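Local coordinates for protein flavin prenyltransferase PAD1, mitochondrial (Aspergillus niger, PDB 6QLG) that probably attaches a dimethylallyl group to the N5 and C6 atoms of FMN, making the prenylated flavin cofactor of ferulic acid decarboxylase, at residues G119-P124 and R155-A160; V68-V73 and A95-V100. All blocks are in the same frame, centred on the assembly; numbering follows the deposited sequence.

Interaction 1 (G119-P124 and R155-A160); sequences GMIVVP and RLVLVA
Strands 119-122 and 155-160 run parallel, M120 and V122 opposite L156 and L158, with axes 4.7 Å apart at closest and directions within 5°, in a ladder that runs from M120 N to R155 O, V157 N to M120 O, V122 N to V157 O and finally V159 N to V122 O. Two carbonyls in this ladder take a second, weaker donor: M120 O meets the CA-H of L156, and V157 O that of I121, 3.2 Å from I121 CA. On one face M120 and L156 point the same way, M120 CG lying 3.7 Å from L156 CD1; with CG anti to the backbone N (chi1 171°) and the chain extended, the thioether runs on toward helix 141-151. Next along this face V122 CG2 rests on L158 CD2 at 3.6 Å, and L158 packs on L130 and I133 of helix 127-135. The other face carries I121 and V157 side by side, with I121 CD1 reaching obliquely across to V159 CG2 at 4.0 Å. Where the first strand turns its corner before the cis peptide of P124, V123 CB still packs on V159 CG2 at 3.6 Å. A crossover through helices 127-135 and 141-151 joins these adjacent strands of a Rossmann-like sheet, which run toward the FMN site, V122 near T129. The ladder uses M120 and V122, while I121 and V123 turn their backbone bonds to strand 42-47; apolar side chains pack on both faces.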
loop_
_atom_site.group_PDB
_atom_site.type_symbol
_atom_site.label_atom_id
_atom_site.label_comp_id
_atom_site.label_asym_id
_atom_site.label_seq_id
_atom_site.Cartn_x
_atom_site.Cartn_y
_atom_site.Cartn_z
ATOM N N GLY B 119 -7.105 16.823 -27.154
ATOM C CA GLY B 119 -6.021 16.591 -26.226
ATOM C C GLY B 119 -5.328 17.878 -25.838
ATOM O O GLY B 119 -5.687 18.973 -26.276
ATOM N N MET B 120 -4.307 17.711 -25.005
ATOM C CA MET B 120 -3.572 18.824 -24.432
ATOM C C MET B 120 -2.131 18.393 -24.229
ATOM O O MET B 120 -1.870 17.257 -23.822
ATOM C CB MET B 120 -4.197 19.264 -23.103
ATOM C CG MET B 120 -3.387 20.279 -22.313
ATOM S SD MET B 120 -4.280 20.806 -20.835
ATOM C CE MET B 120 -3.334 22.252 -20.359
ATOM N N ILE B 121 -1.198 19.294 -24.525
ATOM C CA ILE B 121 0.215 19.058 -24.266
ATOM C C ILE B 121 0.769 20.246 -23.493
ATOM O O ILE B 121 0.583 21.400 -23.895
ATOM C CB ILE B 121 1.014 18.812 -25.565
ATOM C CG1 ILE B 121 2.499 18.617 -25.248
ATOM C CG2 ILE B 121 0.791 19.936 -26.576
ATOM C CD1 ILE B 121 3.309 18.047 -26.399
ATOM N N VAL B 122 1.418 19.963 -22.368
ATOM C CA VAL B 122 2.105 20.970 -21.570
ATOM C C VAL B 122 3.585 20.872 -21.914
ATOM O O VAL B 122 4.250 19.893 -21.560
ATOM C CB VAL B 122 1.857 20.776 -20.068
ATOM C CG1 VAL B 122 2.450 21.932 -19.277
ATOM C CG2 VAL B 122 0.363 20.647 -19.786
ATOM N N VAL B 123 4.101 21.875 -22.616
ATOM C CA VAL B 123 5.448 21.797 -23.178
ATOM C C VAL B 123 6.103 23.175 -23.167
ATOM O O VAL B 123 5.618 24.100 -23.834
ATOM C CB VAL B 123 5.415 21.200 -24.596
ATOM C CG1 VAL B 123 4.323 21.860 -25.446
ATOM C CG2 VAL B 123 6.775 21.336 -25.264
ATOM N N PRO B 124 7.184 23.374 -22.399
ATOM C CA PRO B 124 7.683 22.386 -21.437
ATOM C C PRO B 124 6.847 22.415 -20.162
ATOM O O PRO B 124 6.123 23.389 -19.942
ATOM C CB PRO B 124 9.115 22.848 -21.177
ATOM C CG PRO B 124 9.046 24.333 -21.351
ATOM C CD PRO B 124 8.021 24.587 -22.430
ATOM N N ARG B 155 -6.372 12.721 -24.191
ATOM C CA ARG B 155 -4.925 12.549 -24.142
ATOM C C ARG B 155 -4.256 13.795 -23.572
ATOM O O ARG B 155 -4.488 14.911 -24.046
ATOM C CB ARG B 155 -4.391 12.232 -25.541
ATOM C CG ARG B 155 -2.869 12.200 -25.679
ATOM C CD ARG B 155 -2.204 11.109 -24.838
ATOM N NE ARG B 155 -2.880 9.816 -24.907
ATOM C CZ ARG B 155 -2.504 8.808 -25.690
ATOM N NH1 ARG B 155 -1.456 8.938 -26.491
ATOM N NH2 ARG B 155 -3.182 7.668 -25.675
ATOM N N LEU B 156 -3.434 13.603 -22.542
ATOM C CA LEU B 156 -2.715 14.689 -21.886
ATOM C C LEU B 156 -1.242 14.318 -21.819
ATOM O O LEU B 156 -0.881 13.317 -21.190
ATOM C CB LEU B 156 -3.267 14.957 -20.481
ATOM C CG LEU B 156 -2.466 15.933 -19.613
ATOM C CD1 LEU B 156 -2.490 17.339 -20.205
ATOM C CD2 LEU B 156 -2.984 15.945 -18.181
ATOM N N VAL B 157 -0.395 15.123 -22.457
ATOM C CA VAL B 157 1.042 14.879 -22.515
ATOM C C VAL B 157 1.749 15.975 -21.732
ATOM O O VAL B 157 1.550 17.166 -22.000
ATOM C CB VAL B 157 1.549 14.825 -23.967
ATOM C CG1 VAL B 157 3.062 14.661 -23.995
ATOM C CG2 VAL B 157 0.872 13.691 -24.724
ATOM N N LEU B 158 2.573 15.573 -20.769
ATOM C CA LEU B 158 3.344 16.497 -19.946
ATOM C C LEU B 158 4.817 16.337 -20.298
ATOM O O LEU B 158 5.432 15.318 -19.965
ATOM C CB LEU B 158 3.110 16.238 -18.458
ATOM C CG LEU B 158 1.668 16.152 -17.962
ATOM C CD1 LEU B 158 1.643 15.914 -16.461
ATOM C CD2 LEU B 158 0.904 17.413 -18.315
ATOM N N VAL B 159 5.381 17.339 -20.969
ATOM C CA VAL B 159 6.810 17.348 -21.263
ATOM C C VAL B 159 7.545 17.829 -20.017
ATOM O O VAL B 159 8.069 18.949 -19.977
ATOM C CB VAL B 159 7.124 18.219 -22.495
ATOM C CG1 VAL B 159 8.583 18.063 -22.912
ATOM C CG2 VAL B 159 6.206 17.838 -23.650
ATOM N N ALA B 160 7.578 16.980 -18.988
ATOM C CA ALA B 160 8.093 17.363 -17.677
ATOM C C ALA B 160 9.614 17.422 -17.712
ATOM O O ALA B 160 10.275 16.403 -17.935
ATOM C CB ALA B 160 7.618 16.375 -16.614
#

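Interaction 2 (V68-V73 and A95-V100); sequences VETHLV and ALADYV
T70 and D98 grip each other reciprocally: T70 N donates to the anti lone pair of D98 OD2 (3.0 Å), while D98 N donates to T70 OG1 (3.2 Å). The hydroxyl sits between the backbone N and the carbonyl carbon of T70 (chi1 55°), where it also meets a water, 2.8 Å from OG1, that bridges to L96 O. T70 O then receives Y99 N, and L72 N reaches Y99 O in a nearly straight 2.7 Å bond, opening a short parallel ladder. Y99 lies beside H71 with ring planes 20° apart, but the rings are slid so far that they barely overlap; Y99 CD1 sits over the imidazole face, 3.5 Å from H71 CE1. On the other side of the sheet L72 CB packs on A97 CB at 3.6 Å. In the second shell, H71 NE2 donates to E69 OE2 (2.7 Å) close to the imidazole plane, and H101 bonds to ND1, which should fix the ring's rotation. R42 pairs with E69 and R64 of helix 53-65 with D98. Helix 53-65 packs against T70 and L72, strand 42-47 flanks 69-73 on its other edge, and 99-100 ends the sheet within this chain.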
loop_
_atom_site.group_PDB
_atom_site.type_symbol
_atom_site.label_atom_id
_atom_site.label_comp_id
_atom_site.label_asym_id
_atom_site.label_seq_id
_atom_site.Cartn_x
_atom_site.Cartn_y
_atom_site.Cartn_z
ATOM N N VAL B 68 -4.014 21.773 -37.422
ATOM C CA VAL B 68 -4.617 21.563 -36.112
ATOM C C VAL B 68 -4.946 22.923 -35.513
ATOM O O VAL B 68 -4.098 23.825 -35.502
ATOM C CB VAL B 68 -3.684 20.762 -35.189
ATOM C CG1 VAL B 68 -4.157 20.847 -33.745
ATOM C CG2 VAL B 68 -3.606 19.311 -35.643
ATOM N N GLU B 69 -6.175 23.079 -35.028
ATOM C CA GLU B 69 -6.585 24.309 -34.357
ATOM C C GLU B 69 -5.988 24.321 -32.954
ATOM O O GLU B 69 -6.356 23.498 -32.109
ATOM C CB GLU B 69 -8.106 24.415 -34.315
ATOM C CG GLU B 69 -8.620 25.634 -33.564
ATOM C CD GLU B 69 -10.129 25.637 -33.423
ATOM O OE1 GLU B 69 -10.823 25.441 -34.442
ATOM O OE2 GLU B 69 -10.622 25.830 -32.293
ATOM N N THR B 70 -5.069 25.247 -32.700
ATOM C CA THR B 70 -4.333 25.288 -31.444
ATOM C C THR B 70 -4.901 26.352 -30.513
ATOM O O THR B 70 -5.249 27.455 -30.945
ATOM C CB THR B 70 -2.846 25.558 -31.686
ATOM O OG1 THR B 70 -2.695 26.763 -32.448
ATOM C CG2 THR B 70 -2.209 24.400 -32.442
ATOM N N HIS B 71 -4.985 26.009 -29.230
ATOM C CA HIS B 71 -5.417 26.923 -28.178
ATOM C C HIS B 71 -4.267 27.065 -27.190
ATOM O O HIS B 71 -3.947 26.116 -26.465
ATOM C CB HIS B 71 -6.683 26.411 -27.494
ATOM C CG HIS B 71 -7.900 26.465 -28.364
ATOM N ND1 HIS B 71 -8.927 27.361 -28.156
ATOM C CD2 HIS B 71 -8.251 25.738 -29.452
ATOM C CE1 HIS B 71 -9.860 27.180 -29.074
ATOM N NE2 HIS B 71 -9.474 26.201 -29.872
ATOM N N LEU B 72 -3.646 28.239 -27.163
ATOM C CA LEU B 72 -2.425 28.462 -26.401
ATOM C C LEU B 72 -2.740 29.105 -25.057
ATOM O O LEU B 72 -3.533 30.049 -24.982
ATOM C CB LEU B 72 -1.452 29.344 -27.183
ATOM C CG LEU B 72 -0.239 29.873 -26.409
ATOM C CD1 LEU B 72 0.746 28.751 -26.118
ATOM C CD2 LEU B 72 0.441 31.003 -27.169
ATOM N N VAL B 73 -2.120 28.583 -24.001
ATOM C CA VAL B 73 -2.088 29.221 -22.691
ATOM C C VAL B 73 -0.636 29.260 -22.237
ATOM O O VAL B 73 0.072 28.251 -22.323
ATOM C CB VAL B 73 -2.957 28.483 -21.654
ATOM C CG1 VAL B 73 -3.025 29.282 -20.361
ATOM C CG2 VAL B 73 -4.354 28.231 -22.200
ATOM N N ALA B 95 0.996 34.792 -31.807
ATOM C CA ALA B 95 0.617 34.825 -33.213
ATOM C C ALA B 95 0.737 33.460 -33.875
ATOM O O ALA B 95 0.129 33.242 -34.928
ATOM C CB ALA B 95 1.470 35.850 -33.967
ATOM N N LEU B 96 1.499 32.536 -33.284
ATOM C CA LEU B 96 1.613 31.187 -33.819
ATOM C C LEU B 96 0.382 30.334 -33.545
ATOM O O LEU B 96 0.250 29.259 -34.139
ATOM C CB LEU B 96 2.842 30.480 -33.240
ATOM C CG LEU B 96 4.221 31.102 -33.464
ATOM C CD1 LEU B 96 5.274 30.334 -32.674
ATOM C CD2 LEU B 96 4.570 31.130 -34.945
ATOM N N ALA B 97 -0.510 30.776 -32.666
ATOM C CA ALA B 97 -1.665 29.991 -32.261
ATOM C C ALA B 97 -2.939 30.563 -32.862
ATOM O O ALA B 97 -3.032 31.760 -33.147
ATOM C CB ALA B 97 -1.792 29.944 -30.737
ATOM N N ASP B 98 -3.928 29.687 -33.049
ATOM C CA ASP B 98 -5.227 30.138 -33.534
ATOM C C ASP B 98 -5.984 30.897 -32.452
ATOM O O ASP B 98 -6.669 31.883 -32.741
ATOM C CB ASP B 98 -6.042 28.943 -34.026
ATOM C CG ASP B 98 -5.379 28.228 -35.184
ATOM O OD1 ASP B 98 -5.079 28.889 -36.198
ATOM O OD2 ASP B 98 -5.143 27.009 -35.077
ATOM N N TYR B 99 -5.866 30.455 -31.201
ATOM C CA TYR B 99 -6.553 31.084 -30.084
ATOM C C TYR B 99 -5.629 31.116 -28.877
ATOM O O TYR B 99 -4.825 30.203 -28.667
ATOM C CB TYR B 99 -7.855 30.348 -29.738
ATOM C CG TYR B 99 -8.858 30.354 -30.867
ATOM C CD1 TYR B 99 -8.973 29.268 -31.725
ATOM C CD2 TYR B 99 -9.680 31.452 -31.084
ATOM C CE1 TYR B 99 -9.886 29.273 -32.764
ATOM C CE2 TYR B 99 -10.595 31.466 -32.119
ATOM C CZ TYR B 99 -10.694 30.376 -32.957
ATOM O OH TYR B 99 -11.604 30.385 -33.989
ATOM N N VAL B 100 -5.746 32.184 -28.092
ATOM C CA VAL B 100 -4.942 32.387 -26.892
ATOM C C VAL B 100 -5.882 32.727 -25.746
ATOM O O VAL B 100 -6.774 33.568 -25.900
ATOM C CB VAL B 100 -3.895 33.502 -27.079
ATOM C CG1 VAL B 100 -3.033 33.633 -25.829
ATOM C CG2 VAL B 100 -3.033 33.230 -28.299
HETATM O O HOH W 1 -0.294 26.610 -33.885
#

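Both contacts join neighbouring strands of one parallel sheet, on either side of strand 42-47, which hydrogen-bonds to 69-73 on one edge and to 119-124 on the other. Their centres are about 15 Å apart and their nearest atoms about 6 Å, without touching. Interaction 2 closes first along the chain, and strand 119-125 is the next strand after 99-100. Interaction 1 is the buried, central pair, and interaction 2 lies at the sheet's margin. The bound FMN is nearer the former: the P124 side chain is about 7 Å from it, against about 12 Å for the L72 side chain. Dimethylallyl diphosphate lies about 11 Å from the P124 side chain and about 13 Å from that of H71.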